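Local coordinates for protein putative hydrolase (Agrobacterium vitis, PDB 3LLC) that probably hydrolyses ester or thioester bonds, as an alpha/beta hydrolase related to the acyl-protein thioesterases that remove fatty acids from acylated proteins, at residues A55-D60 with R257-I262; G87-W92 with R187-D192; T135-M140 with T205-H210; A146-S151 with A195-A200. One frame throughout, in Å; residues are numbered along the deposited sequence.

Interaction 1: residues A55-D60 with R257-I262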
loop_
_atom_site.group_PDB
_atom_site.type_symbol
_atom_site.label_atom_id
_atom_site.label_comp_id
_atom_site.label_asym_id
_atom_site.label_seq_id
_atom_site.Cartn_x
_atom_site.Cartn_y
_atom_site.Cartn_z
ATOM N N ALA A 55 7.689 7.276 -3.646
ATOM C CA ALA A 55 7.611 7.718 -2.239
ATOM C C ALA A 55 8.240 9.086 -2.042
ATOM O O ALA A 55 7.639 9.971 -1.387
ATOM C CB ALA A 55 8.237 6.682 -1.274
ATOM N N LEU A 56 9.444 9.286 -2.615
ATOM C CA LEU A 56 10.137 10.562 -2.502
ATOM C C LEU A 56 9.363 11.695 -3.188
ATOM O O LEU A 56 9.395 12.851 -2.706
ATOM C CB LEU A 56 11.569 10.497 -3.091
ATOM C CG LEU A 56 12.625 9.696 -2.315
ATOM C CD1 LEU A 56 13.980 9.650 -3.124
ATOM C CD2 LEU A 56 12.855 10.274 -0.912
ATOM N N GLU A 57 8.714 11.372 -4.321
ATOM C CA GLU A 57 7.902 12.342 -5.053
ATOM C C GLU A 57 6.671 12.778 -4.257
ATOM O O GLU A 57 6.327 13.980 -4.263
ATOM C CB GLU A 57 7.501 11.824 -6.443
ATOM C CG GLU A 57 8.705 11.804 -7.427
ATOM C CD GLU A 57 9.158 13.159 -7.933
ATOM O OE1 GLU A 57 8.443 14.186 -7.813
ATOM O OE2 GLU A 57 10.256 13.208 -8.520
HETATM N N MSE A 58 6.034 11.821 -3.599
HETATM C CA MSE A 58 4.869 12.118 -2.698
HETATM C C MSE A 58 5.328 13.094 -1.613
HETATM O O MSE A 58 4.709 14.115 -1.411
HETATM C CB MSE A 58 4.310 10.861 -2.033
HETATM C CG MSE A 58 2.987 11.097 -1.240
HETATM SE SE MSE A 58 2.642 9.870 0.155
HETATM C CE MSE A 58 4.051 10.510 1.333
ATOM N N ASP A 59 6.416 12.773 -0.923
ATOM C CA ASP A 59 6.995 13.675 0.081
ATOM C C ASP A 59 7.326 15.084 -0.453
ATOM O O ASP A 59 7.041 16.090 0.227
ATOM C CB ASP A 59 8.239 13.060 0.701
ATOM C CG ASP A 59 8.921 14.008 1.698
ATOM O OD1 ASP A 59 8.437 14.123 2.846
ATOM O OD2 ASP A 59 9.922 14.651 1.328
ATOM N N ASP A 60 7.935 15.161 -1.652
ATOM C CA ASP A 60 8.301 16.432 -2.267
ATOM C C ASP A 60 7.057 17.289 -2.577
ATOM O O ASP A 60 7.038 18.496 -2.286
ATOM C CB ASP A 60 9.104 16.209 -3.553
ATOM C CG ASP A 60 9.531 17.498 -4.197
ATOM O OD1 ASP A 60 10.504 18.101 -3.714
ATOM O OD2 ASP A 60 8.878 17.924 -5.169
ATOM N N ARG A 257 1.222 12.675 -13.473
ATOM C CA ARG A 257 -0.173 12.238 -13.232
ATOM C C ARG A 257 -0.426 11.905 -11.759
ATOM O O ARG A 257 -1.478 12.244 -11.206
ATOM C CB ARG A 257 -0.579 11.025 -14.105
ATOM C CG ARG A 257 -1.078 11.392 -15.496
ATOM C CD ARG A 257 -1.506 10.123 -16.295
ATOM N NE ARG A 257 -0.322 9.376 -16.721
ATOM C CZ ARG A 257 0.374 9.602 -17.825
ATOM N NH1 ARG A 257 -0.012 10.524 -18.707
ATOM N NH2 ARG A 257 1.478 8.881 -18.071
HETATM N N MSE A 258 0.516 11.219 -11.117
HETATM C CA MSE A 258 0.344 10.852 -9.706
HETATM C C MSE A 258 0.326 12.117 -8.815
HETATM O O MSE A 258 -0.489 12.226 -7.893
HETATM C CB MSE A 258 1.489 9.945 -9.232
HETATM C CG MSE A 258 1.310 9.463 -7.807
HETATM SE SE MSE A 258 2.909 8.511 -7.117
HETATM C CE MSE A 258 4.001 9.956 -6.892
ATOM N N ARG A 259 1.246 13.034 -9.054
ATOM C CA ARG A 259 1.308 14.280 -8.249
ATOM C C ARG A 259 0.021 15.118 -8.445
ATOM O O ARG A 259 -0.534 15.679 -7.489
ATOM C CB ARG A 259 2.550 15.095 -8.604
ATOM C CG ARG A 259 3.837 14.499 -8.025
ATOM C CD ARG A 259 5.057 15.273 -8.530
ATOM N NE ARG A 259 5.088 16.674 -8.102
ATOM C CZ ARG A 259 5.944 17.199 -7.218
ATOM N NH1 ARG A 259 6.879 16.465 -6.640
ATOM N NH2 ARG A 259 5.897 18.490 -6.928
ATOM N N ASN A 260 -0.480 15.165 -9.674
ATOM C CA ASN A 260 -1.718 15.891 -9.941
ATOM C C ASN A 260 -2.929 15.225 -9.235
ATOM O O ASN A 260 -3.820 15.932 -8.740
ATOM C CB ASN A 260 -1.959 16.043 -11.442
ATOM C CG ASN A 260 -1.045 17.101 -12.084
ATOM O OD1 ASN A 260 -0.535 17.995 -11.416
ATOM N ND2 ASN A 260 -0.859 17.002 -13.389
ATOM N N ALA A 261 -2.952 13.900 -9.201
ATOM C CA ALA A 261 -4.031 13.138 -8.527
ATOM C C ALA A 261 -4.029 13.433 -7.001
ATOM O O ALA A 261 -5.088 13.671 -6.403
ATOM C CB ALA A 261 -3.904 11.617 -8.779
ATOM N N ILE A 262 -2.845 13.437 -6.388
ATOM C CA ILE A 262 -2.723 13.748 -4.946
ATOM C C ILE A 262 -3.089 15.227 -4.678
ATOM O O ILE A 262 -3.803 15.529 -3.702
ATOM C CB ILE A 262 -1.290 13.451 -4.404
ATOM C CG1 ILE A 262 -0.902 11.976 -4.608
ATOM C CG2 ILE A 262 -1.185 13.916 -2.928
ATOM C CD1 ILE A 262 0.618 11.713 -4.458
HETATM O O HOH W 1 8.047 20.286 -5.779
#
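The side chain of Arg259 leaves its helix with CG anti to the carbonyl carbon and bends at chi3 (63°), which turns NE toward helix 53-65; Asp60, with CG anti to its own backbone N, offers OD2 to the NH1 beyond. NH1 of Arg259 serves both acids. To Asp60 OD2 it makes a nearly straight bond of 2.9 Å (164° at the hydrogen), lying close to the guanidinium plane and using the anti lone pair of that oxygen. Arg259 NH1 lies 3.0 Å from Glu57 OE1, but this bond is more bent and the oxygen tilted out of the guanidinium plane. A water closes a second path, donating to Asp60 OD2 and accepting from Arg259 NH2. Below this salt-bridge network the contact is apolar: CE of Met258, a selenomethionine, sits 4.0 Å from Glu57 CB, and Ile262 CD1 lies 4.0 Å from CG of the selenomethionine Met58. The short helical segments cross at -43° with their axes 10.3 Å apart. Met58 and Ile262 both rest on Cys40 of strand 39-43, while Met258 reaches Ile143 and Ile262 reaches Val141 of strand 136-143, which places helices 53-65 and 252-266 side by side on one face of the central sheet.

Interaction 2: residues G87-W92 with R187-D192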
loop_
_atom_site.group_PDB
_atom_site.type_symbol
_atom_site.label_atom_id
_atom_site.label_comp_id
_atom_site.label_asym_id
_atom_site.label_seq_id
_atom_site.Cartn_x
_atom_site.Cartn_y
_atom_site.Cartn_z
ATOM N N GLY A 87 6.493 -11.910 7.453
ATOM C CA GLY A 87 5.535 -10.968 6.936
ATOM C C GLY A 87 4.234 -11.555 6.380
ATOM O O GLY A 87 4.227 -12.586 5.733
ATOM N N THR A 88 3.127 -10.865 6.643
ATOM C CA THR A 88 1.809 -11.227 6.127
ATOM C C THR A 88 1.041 -9.909 5.921
ATOM O O THR A 88 1.377 -8.867 6.520
ATOM C CB THR A 88 1.015 -12.134 7.114
ATOM O OG1 THR A 88 0.797 -11.409 8.339
ATOM C CG2 THR A 88 1.693 -13.533 7.425
ATOM N N ILE A 89 -0.009 -9.941 5.107
ATOM C CA ILE A 89 -0.901 -8.810 4.975
ATOM C C ILE A 89 -1.401 -8.355 6.365
ATOM O O ILE A 89 -1.396 -7.133 6.637
ATOM C CB ILE A 89 -2.069 -9.078 4.003
ATOM C CG1 ILE A 89 -1.573 -9.435 2.579
ATOM C CG2 ILE A 89 -2.986 -7.876 3.899
ATOM C CD1 ILE A 89 -0.816 -8.350 1.910
ATOM N N SER A 90 -1.826 -9.285 7.222
ATOM C CA SER A 90 -2.288 -8.894 8.564
ATOM C C SER A 90 -1.227 -8.114 9.369
ATOM O O SER A 90 -1.545 -7.097 10.022
ATOM C CB SER A 90 -2.785 -10.086 9.379
ATOM O OG SER A 90 -3.969 -10.653 8.826
ATOM N N ARG A 91 0.025 -8.605 9.376
ATOM C CA ARG A 91 1.103 -7.943 10.134
ATOM C C ARG A 91 1.478 -6.575 9.561
ATOM O O ARG A 91 1.737 -5.616 10.316
ATOM C CB ARG A 91 2.368 -8.837 10.233
ATOM C CG ARG A 91 2.222 -9.915 11.287
ATOM C CD ARG A 91 3.279 -10.976 11.205
ATOM N NE ARG A 91 4.671 -10.533 11.345
ATOM C CZ ARG A 91 5.323 -10.348 12.498
ATOM N NH1 ARG A 91 4.716 -10.477 13.679
ATOM N NH2 ARG A 91 6.610 -10.008 12.470
ATOM N N TRP A 92 1.500 -6.471 8.226
ATOM C CA TRP A 92 1.872 -5.223 7.560
ATOM C C TRP A 92 0.756 -4.172 7.689
ATOM O O TRP A 92 1.032 -2.988 7.870
ATOM C CB TRP A 92 2.252 -5.493 6.090
ATOM C CG TRP A 92 3.572 -6.283 5.979
ATOM C CD1 TRP A 92 4.641 -6.183 6.810
ATOM C CD2 TRP A 92 3.953 -7.250 4.961
ATOM N NE1 TRP A 92 5.665 -7.024 6.399
ATOM C CE2 TRP A 92 5.274 -7.679 5.268
ATOM C CE3 TRP A 92 3.313 -7.789 3.848
ATOM C CZ2 TRP A 92 5.968 -8.616 4.478
ATOM C CZ3 TRP A 92 3.994 -8.741 3.076
ATOM C CH2 TRP A 92 5.297 -9.149 3.408
ATOM N N ARG A 187 3.833 -19.758 2.516
ATOM C CA ARG A 187 2.559 -20.414 2.812
ATOM C C ARG A 187 1.728 -19.506 3.735
ATOM O O ARG A 187 0.544 -19.317 3.495
ATOM C CB ARG A 187 2.788 -21.779 3.456
ATOM C CG ARG A 187 1.502 -22.596 3.698
ATOM C CD ARG A 187 1.787 -23.969 4.333
ATOM N NE ARG A 187 0.669 -24.431 5.149
ATOM C CZ ARG A 187 0.630 -25.590 5.798
ATOM N NH1 ARG A 187 1.653 -26.435 5.736
ATOM N NH2 ARG A 187 -0.439 -25.900 6.517
ATOM N N ALA A 188 2.360 -18.936 4.758
ATOM C CA ALA A 188 1.671 -17.999 5.694
ATOM C C ALA A 188 1.055 -16.783 5.004
ATOM O O ALA A 188 -0.101 -16.423 5.277
ATOM C CB ALA A 188 2.607 -17.578 6.871
ATOM N N LEU A 189 1.787 -16.160 4.078
ATOM C CA LEU A 189 1.240 -15.078 3.272
ATOM C C LEU A 189 0.022 -15.515 2.457
ATOM O O LEU A 189 -0.970 -14.779 2.392
ATOM C CB LEU A 189 2.310 -14.486 2.313
ATOM C CG LEU A 189 1.852 -13.350 1.418
ATOM C CD1 LEU A 189 2.089 -11.983 2.071
ATOM C CD2 LEU A 189 2.518 -13.383 0.007
HETATM N N MSE A 190 0.108 -16.655 1.779
HETATM C CA MSE A 190 -1.008 -17.123 0.942
HETATM C C MSE A 190 -2.268 -17.408 1.821
HETATM O O MSE A 190 -3.364 -17.020 1.449
HETATM C CB MSE A 190 -0.644 -18.406 0.165
HETATM C CG MSE A 190 0.561 -18.258 -0.835
HETATM SE SE MSE A 190 0.241 -17.134 -2.268
HETATM C CE MSE A 190 -1.218 -18.139 -3.051
ATOM N N GLU A 191 -2.079 -18.057 2.962
ATOM C CA GLU A 191 -3.224 -18.449 3.823
ATOM C C GLU A 191 -3.875 -17.177 4.413
ATOM O O GLU A 191 -5.083 -16.993 4.348
ATOM C CB GLU A 191 -2.771 -19.389 4.928
ATOM C CG GLU A 191 -2.418 -20.806 4.451
ATOM C CD GLU A 191 -1.783 -21.679 5.507
ATOM O OE1 GLU A 191 -1.403 -21.210 6.607
ATOM O OE2 GLU A 191 -1.639 -22.870 5.208
ATOM N N ASP A 192 -3.047 -16.273 4.909
ATOM C CA ASP A 192 -3.531 -15.019 5.520
ATOM C C ASP A 192 -4.094 -14.031 4.496
ATOM O O ASP A 192 -4.925 -13.197 4.852
ATOM C CB ASP A 192 -2.425 -14.417 6.409
ATOM C CG ASP A 192 -2.784 -13.033 6.974
ATOM O OD1 ASP A 192 -3.422 -12.992 8.035
ATOM O OD2 ASP A 192 -2.441 -12.014 6.362
HETATM O O HOH W 2 -1.030 -12.481 4.087
#
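The N-terminal turn of helix 89-103 is where Asp192 of helix 187-195 docks, its carboxylate set against Ser90 while Thr88 holds the N-cap position. Asp192 OD2 accepts from Ser90 N at 2.9 Å (162° at the hydrogen), met on its syn side and somewhat out of the carboxylate plane. The other oxygen, Asp192 OD1, accepts a short bond of 2.5 Å from Ser90 OG through its syn lone pair; Ser90 OG is also bonded to Asn196 ND2. Both oxygens thus grip one serine, which fixes the rotation of the carboxylate. Thr88 does its own capping: OG1 lies between the backbone N and the carbonyl carbon (chi1 62°) and accepts from Arg91 N at 3.1 Å. The N-H of Ile89 goes instead to a water, which donates to Leu189 O and to Asp192 OD2. A carboxylate at this helix end probably interacts favourably with the helix dipole.

Helix 89-103 links strands 68-72 and 107-113 of the alpha/beta hydrolase core, whereas helix 187-195 belongs to the long insertion between strands 136-143 and 209-214, the place where many members of the family carry a cap. Beside the polar clasp runs an apolar strip. Leu189 CD1 comes within 3.9 Å of Trp92 CZ3 and 4.1 Å of Thr88 CA, its side chain crossing the indole at about a right angle. Gly87 CA and Thr88 O lie over one face of that indole, toward its rim, and Trp92 NE1 donates to Ser75 O.

Interaction 3: residues T135-M140 with T205-H210. With EDO (1,2-ethanediol), chain E.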
loop_
_atom_site.group_PDB
_atom_site.type_symbol
_atom_site.label_atom_id
_atom_site.label_comp_id
_atom_site.label_asym_id
_atom_site.label_seq_id
_atom_site.Cartn_x
_atom_site.Cartn_y
_atom_site.Cartn_z
ATOM N N THR A 135 -8.543 10.231 13.249
ATOM C CA THR A 135 -8.146 10.403 11.852
ATOM C C THR A 135 -9.244 10.068 10.830
ATOM O O THR A 135 -9.661 8.922 10.712
ATOM C CB THR A 135 -6.906 9.544 11.525
ATOM O OG1 THR A 135 -5.833 9.899 12.417
ATOM C CG2 THR A 135 -6.465 9.786 10.060
ATOM N N GLN A 136 -9.677 11.093 10.088
ATOM C CA GLN A 136 -10.596 10.928 8.968
ATOM C C GLN A 136 -9.759 10.745 7.685
ATOM O O GLN A 136 -8.848 11.513 7.450
ATOM C CB GLN A 136 -11.492 12.160 8.810
ATOM C CG GLN A 136 -12.013 12.821 10.112
ATOM C CD GLN A 136 -12.612 11.837 11.123
ATOM O OE1 GLN A 136 -13.096 10.768 10.761
ATOM N NE2 GLN A 136 -12.583 12.213 12.401
ATOM N N VAL A 137 -10.098 9.765 6.869
ATOM C CA VAL A 137 -9.458 9.591 5.533
ATOM C C VAL A 137 -10.251 10.425 4.524
ATOM O O VAL A 137 -11.451 10.176 4.299
ATOM C CB VAL A 137 -9.371 8.120 5.126
ATOM C CG1 VAL A 137 -8.876 7.968 3.644
ATOM C CG2 VAL A 137 -8.433 7.373 6.077
ATOM N N SER A 138 -9.609 11.457 3.967
ATOM C CA SER A 138 -10.282 12.392 3.061
ATOM C C SER A 138 -10.156 12.040 1.584
ATOM O O SER A 138 -10.872 12.625 0.769
ATOM C CB SER A 138 -9.808 13.831 3.305
ATOM O OG SER A 138 -8.407 13.924 3.201
ATOM N N GLY A 139 -9.280 11.099 1.254
ATOM C CA GLY A 139 -9.115 10.625 -0.129
ATOM C C GLY A 139 -8.083 9.521 -0.233
ATOM O O GLY A 139 -7.295 9.305 0.699
HETATM N N MSE A 140 -8.084 8.824 -1.375
HETATM C CA MSE A 140 -7.161 7.704 -1.595
HETATM C C MSE A 140 -6.724 7.728 -3.058
HETATM O O MSE A 140 -7.548 7.869 -3.974
HETATM C CB MSE A 140 -7.807 6.341 -1.245
HETATM C CG MSE A 140 -8.274 6.163 0.233
HETATM SE SE MSE A 140 -9.376 4.532 0.447
HETATM C CE MSE A 140 -8.761 3.722 -1.241
ATOM N N THR A 205 -15.887 3.105 1.178
ATOM C CA THR A 205 -14.726 3.985 1.514
ATOM C C THR A 205 -15.070 5.286 2.259
ATOM O O THR A 205 -14.259 5.785 3.057
ATOM C CB THR A 205 -13.965 4.410 0.250
ATOM O OG1 THR A 205 -14.891 5.071 -0.605
ATOM C CG2 THR A 205 -13.342 3.166 -0.442
ATOM N N GLY A 206 -16.204 5.871 1.920
ATOM C CA GLY A 206 -16.606 7.191 2.421
ATOM C C GLY A 206 -15.785 8.393 1.928
ATOM O O GLY A 206 -15.872 9.461 2.517
ATOM N N CYS A 207 -14.976 8.226 0.869
ATOM C CA CYS A 207 -14.153 9.323 0.363
ATOM C C CYS A 207 -13.870 9.131 -1.140
ATOM O O CYS A 207 -14.029 8.014 -1.645
ATOM C CB CYS A 207 -12.800 9.319 1.098
ATOM S SG CYS A 207 -11.770 7.853 0.838
ATOM N N PRO A 208 -13.379 10.180 -1.809
ATOM C CA PRO A 208 -12.972 9.975 -3.239
ATOM C C PRO A 208 -11.813 9.009 -3.401
ATOM O O PRO A 208 -10.915 8.953 -2.549
ATOM C CB PRO A 208 -12.605 11.378 -3.725
ATOM C CG PRO A 208 -13.114 12.336 -2.666
ATOM C CD PRO A 208 -13.229 11.582 -1.382
ATOM N N VAL A 209 -11.849 8.252 -4.509
ATOM C CA VAL A 209 -10.808 7.287 -4.850
ATOM C C VAL A 209 -10.379 7.572 -6.303
ATOM O O VAL A 209 -11.241 7.713 -7.175
ATOM C CB VAL A 209 -11.323 5.839 -4.732
ATOM C CG1 VAL A 209 -10.204 4.825 -5.080
ATOM C CG2 VAL A 209 -11.834 5.508 -3.293
ATOM N N HIS A 210 -9.064 7.663 -6.553
ATOM C CA HIS A 210 -8.517 7.782 -7.899
ATOM C C HIS A 210 -7.502 6.671 -8.060
ATOM O O HIS A 210 -6.494 6.639 -7.322
ATOM C CB HIS A 210 -7.820 9.120 -8.079
ATOM C CG HIS A 210 -7.480 9.458 -9.510
ATOM N ND1 HIS A 210 -7.239 10.752 -9.925
ATOM C CD2 HIS A 210 -7.354 8.682 -10.614
ATOM C CE1 HIS A 210 -6.962 10.753 -11.222
ATOM N NE2 HIS A 210 -7.036 9.511 -11.667
HETATM C C1 EDO E . -12.285 6.971 7.659
HETATM O O1 EDO E . -12.413 8.377 7.503
HETATM C C2 EDO E . -12.203 6.674 9.142
HETATM O O2 EDO E . -13.126 7.466 9.899
HETATM O O HOH W 3 -13.513 7.746 4.909
#
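Cys207 and Met140 form the tight end of this contact, while a water bridges the wider gap between Val137 O and Thr205 O, with a bound 1,2-ethanediol beside Gln136 and Val137. At the tight end the backbones pair in parallel. Met140 N donates to Pro208 O at 3.1 Å, a somewhat bent bond, and His210 N returns a straighter one of 3.0 Å to Met140 O (165° at the hydrogen). Met140 thereby bridges to Val209, and in the conformer described the two side chains lie next to each other, pointing the same way. Cys207 SG stands between its backbone N and carbonyl carbon (chi1 64°); it sits 3.9 Å from CG of Met140, a selenomethionine, and 4.0 Å from Val137 CG1.

The pairing joins strands 136-143 and 209-214, neighbours in the mainly parallel sheet of the alpha/beta hydrolase fold. On its other side strand 136-143 pairs with strand 107-113, and Met140 and Val137 pack on helix 115-128. Pro208 and His210 instead meet helix 252-266, and His210 NE2 is bonded to Thr240 OG1.

Toward the start of both segments the regular pairing gives way. Ser138 departs from strand geometry (psi -12°), and Cys207 CB, not a backbone donor, faces Val137 O at 3.6 Å. That carbonyl is satisfied by a water, which also donates to Thr205 O and lies 2.9 Å from O1 of the diol. Val137 N in turn donates to the diol O1 at 2.8 Å, so a molecule probably from the crystallisation liquor takes up a strand amide.

Interaction 4: residues A146-S151 with A195-A200. With EDO (1,2-ethanediol), chain C; EDO (1,2-ethanediol), chain D.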
loop_
_atom_site.group_PDB
_atom_site.type_symbol
_atom_site.label_atom_id
_atom_site.label_comp_id
_atom_site.label_asym_id
_atom_site.label_seq_id
_atom_site.Cartn_x
_atom_site.Cartn_y
_atom_site.Cartn_z
ATOM N N ALA A 146 -3.103 -3.861 -5.909
ATOM C CA ALA A 146 -3.109 -5.326 -5.982
ATOM C C ALA A 146 -3.943 -5.968 -4.866
ATOM O O ALA A 146 -3.487 -6.906 -4.179
ATOM C CB ALA A 146 -1.621 -5.867 -5.953
ATOM N N PRO A 147 -5.216 -5.532 -4.717
ATOM C CA PRO A 147 -6.075 -6.228 -3.733
ATOM C C PRO A 147 -6.211 -7.706 -4.048
ATOM O O PRO A 147 -6.319 -8.084 -5.211
ATOM C CB PRO A 147 -7.450 -5.512 -3.899
ATOM C CG PRO A 147 -7.427 -4.970 -5.320
ATOM C CD PRO A 147 -5.954 -4.538 -5.501
ATOM N N ASP A 148 -6.257 -8.542 -2.999
ATOM C CA ASP A 148 -6.536 -9.967 -3.111
ATOM C C ASP A 148 -5.581 -10.659 -4.096
ATOM O O ASP A 148 -5.964 -11.630 -4.735
ATOM C CB ASP A 148 -7.983 -10.219 -3.540
ATOM C CG ASP A 148 -9.005 -9.480 -2.635
ATOM O OD1 ASP A 148 -8.572 -9.012 -1.538
ATOM O OD2 ASP A 148 -10.205 -9.411 -3.030
ATOM N N PHE A 149 -4.335 -10.185 -4.163
ATOM C CA PHE A 149 -3.409 -10.756 -5.153
ATOM C C PHE A 149 -3.128 -12.238 -4.915
ATOM O O PHE A 149 -2.910 -13.004 -5.877
ATOM C CB PHE A 149 -2.124 -9.894 -5.354
ATOM C CG PHE A 149 -1.075 -10.010 -4.272
ATOM C CD1 PHE A 149 -0.268 -11.121 -4.154
ATOM C CD2 PHE A 149 -0.820 -8.922 -3.421
ATOM C CE1 PHE A 149 0.724 -11.171 -3.169
ATOM C CE2 PHE A 149 0.171 -8.988 -2.443
ATOM C CZ PHE A 149 0.930 -10.090 -2.328
ATOM N N THR A 150 -3.118 -12.675 -3.650
ATOM C CA THR A 150 -2.805 -14.081 -3.343
ATOM C C THR A 150 -3.861 -15.021 -3.921
ATOM O O THR A 150 -3.523 -16.007 -4.562
ATOM C CB THR A 150 -2.609 -14.325 -1.816
ATOM O OG1 THR A 150 -3.819 -13.964 -1.123
ATOM C CG2 THR A 150 -1.427 -13.500 -1.278
ATOM N N SER A 151 -5.153 -14.701 -3.751
ATOM C CA SER A 151 -6.203 -15.565 -4.218
ATOM C C SER A 151 -6.546 -15.341 -5.707
ATOM O O SER A 151 -6.959 -16.295 -6.407
ATOM C CB SER A 151 -7.493 -15.398 -3.369
ATOM O OG SER A 151 -7.959 -14.063 -3.391
ATOM N N ALA A 195 -7.738 -14.258 4.668
ATOM C CA ALA A 195 -8.247 -13.535 5.857
ATOM C C ALA A 195 -8.488 -12.058 5.538
ATOM O O ALA A 195 -9.350 -11.450 6.119
ATOM C CB ALA A 195 -7.315 -13.687 7.077
ATOM N N ASN A 196 -7.742 -11.486 4.600
ATOM C CA ASN A 196 -7.833 -10.074 4.227
ATOM C C ASN A 196 -8.513 -9.774 2.869
ATOM O O ASN A 196 -8.381 -8.670 2.298
ATOM C CB ASN A 196 -6.412 -9.477 4.247
ATOM C CG ASN A 196 -5.864 -9.349 5.646
ATOM O OD1 ASN A 196 -6.187 -8.378 6.342
ATOM N ND2 ASN A 196 -5.016 -10.326 6.086
ATOM N N ARG A 197 -9.251 -10.757 2.342
ATOM C CA ARG A 197 -9.837 -10.610 1.024
ATOM C C ARG A 197 -10.883 -9.481 1.075
ATOM O O ARG A 197 -11.795 -9.517 1.926
ATOM C CB ARG A 197 -10.476 -11.928 0.571
ATOM C CG ARG A 197 -10.822 -12.006 -0.922
ATOM C CD ARG A 197 -11.357 -13.395 -1.294
ATOM N NE ARG A 197 -11.287 -13.609 -2.743
ATOM C CZ ARG A 197 -11.424 -14.783 -3.348
ATOM N NH1 ARG A 197 -11.686 -15.886 -2.661
ATOM N NH2 ARG A 197 -11.300 -14.847 -4.678
ATOM N N VAL A 198 -10.741 -8.507 0.197
ATOM C CA VAL A 198 -11.643 -7.317 0.169
ATOM C C VAL A 198 -12.688 -7.293 -0.946
ATOM O O VAL A 198 -13.732 -6.616 -0.793
ATOM C CB VAL A 198 -10.846 -5.966 0.209
ATOM C CG1 VAL A 198 -10.036 -5.851 1.492
ATOM C CG2 VAL A 198 -9.937 -5.749 -1.032
HETATM N N MSE A 199 -12.459 -8.029 -2.057
HETATM C CA MSE A 199 -13.382 -8.015 -3.196
HETATM C C MSE A 199 -14.375 -9.189 -3.257
HETATM O O MSE A 199 -14.977 -9.425 -4.298
HETATM C CB MSE A 199 -12.604 -7.861 -4.528
HETATM C CG MSE A 199 -11.787 -6.562 -4.599
HETATM SE SE MSE A 199 -11.033 -6.236 -6.402
HETATM C CE MSE A 199 -9.875 -7.819 -6.400
ATOM N N ALA A 200 -14.566 -9.919 -2.160
ATOM C CA ALA A 200 -15.634 -10.916 -2.112
ATOM C C ALA A 200 -17.009 -10.221 -1.886
ATOM O O ALA A 200 -18.048 -10.834 -2.063
ATOM C CB ALA A 200 -15.390 -12.030 -1.040
HETATM C C1 EDO C . -16.683 -6.740 2.168
HETATM O O1 EDO C . -16.532 -7.949 1.426
HETATM C C2 EDO C . -15.866 -5.684 1.461
HETATM O O2 EDO C . -14.514 -5.960 1.725
HETATM C C1 EDO D . -11.487 -8.867 5.437
HETATM O O1 EDO D . -11.254 -8.851 6.864
HETATM C C2 EDO D . -11.801 -7.475 4.917
HETATM O O2 EDO D . -13.064 -7.438 4.255
HETATM O O HOH W 4 -11.180 -11.328 -4.615
#
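OD2 of Asp148 is held by two donors, Met199 N at 2.8 Å and a water, while OD1 of Asp148 takes Val198 N at 2.8 Å (168° at the hydrogen). Both amides approach from the syn side, so the carboxylate acts as a fork gripping two successive N-H groups of the loop 195-200 and is held in orientation. The water also accepts from Arg197 NE, linking the acid to a guanidinium turned almost perpendicular to it (planes 89° apart). Ser151 OG lies over one face of that guanidinium, and Arg197 NH2 forms a salt bridge with Asp152. Pro147 CB meets Val198 CG2 at 3.8 Å, and Pro147 CG lies 3.9 Å from CE of the selenomethionine Met199. Pro147 and Asp148 are the central residues of a type II turn, and the positive phi of Asp148 (54°) belongs to it. Asp148 stands at the N-cap position of helix 149-154, yet its carboxylate makes no capping bond there. The turn begins just beyond strand 136-143, where Ala146 is bonded through its backbone to Ser114, the probable nucleophile; the arrangement thus ties down the base of the insertion that follows this strand, the cap position of alpha/beta hydrolases.

Overall arrangement
The four contacts fall into two touching pairs. Interactions 2 and 4, with centres about 11 Å apart, meet through Ser90 OG and Asn196 ND2, probably hydrogen-bonded, and through Met190 against Thr150. Interaction 2 fastens the insertion between strands 136-143 and 209-214 to helix 89-103 of the core, and interaction 4 joins the start of the insertion to its later part. Those two strands pair in interaction 3, so the chain returns next to its point of departure. Interaction 1, centred about 16 Å from interaction 3, touches it where Ala261 packs on His210. It lies across the chain's centre from interactions 2 and 4, centre to centre about 28 and 26 Å, and its segments enclose all the others in sequence.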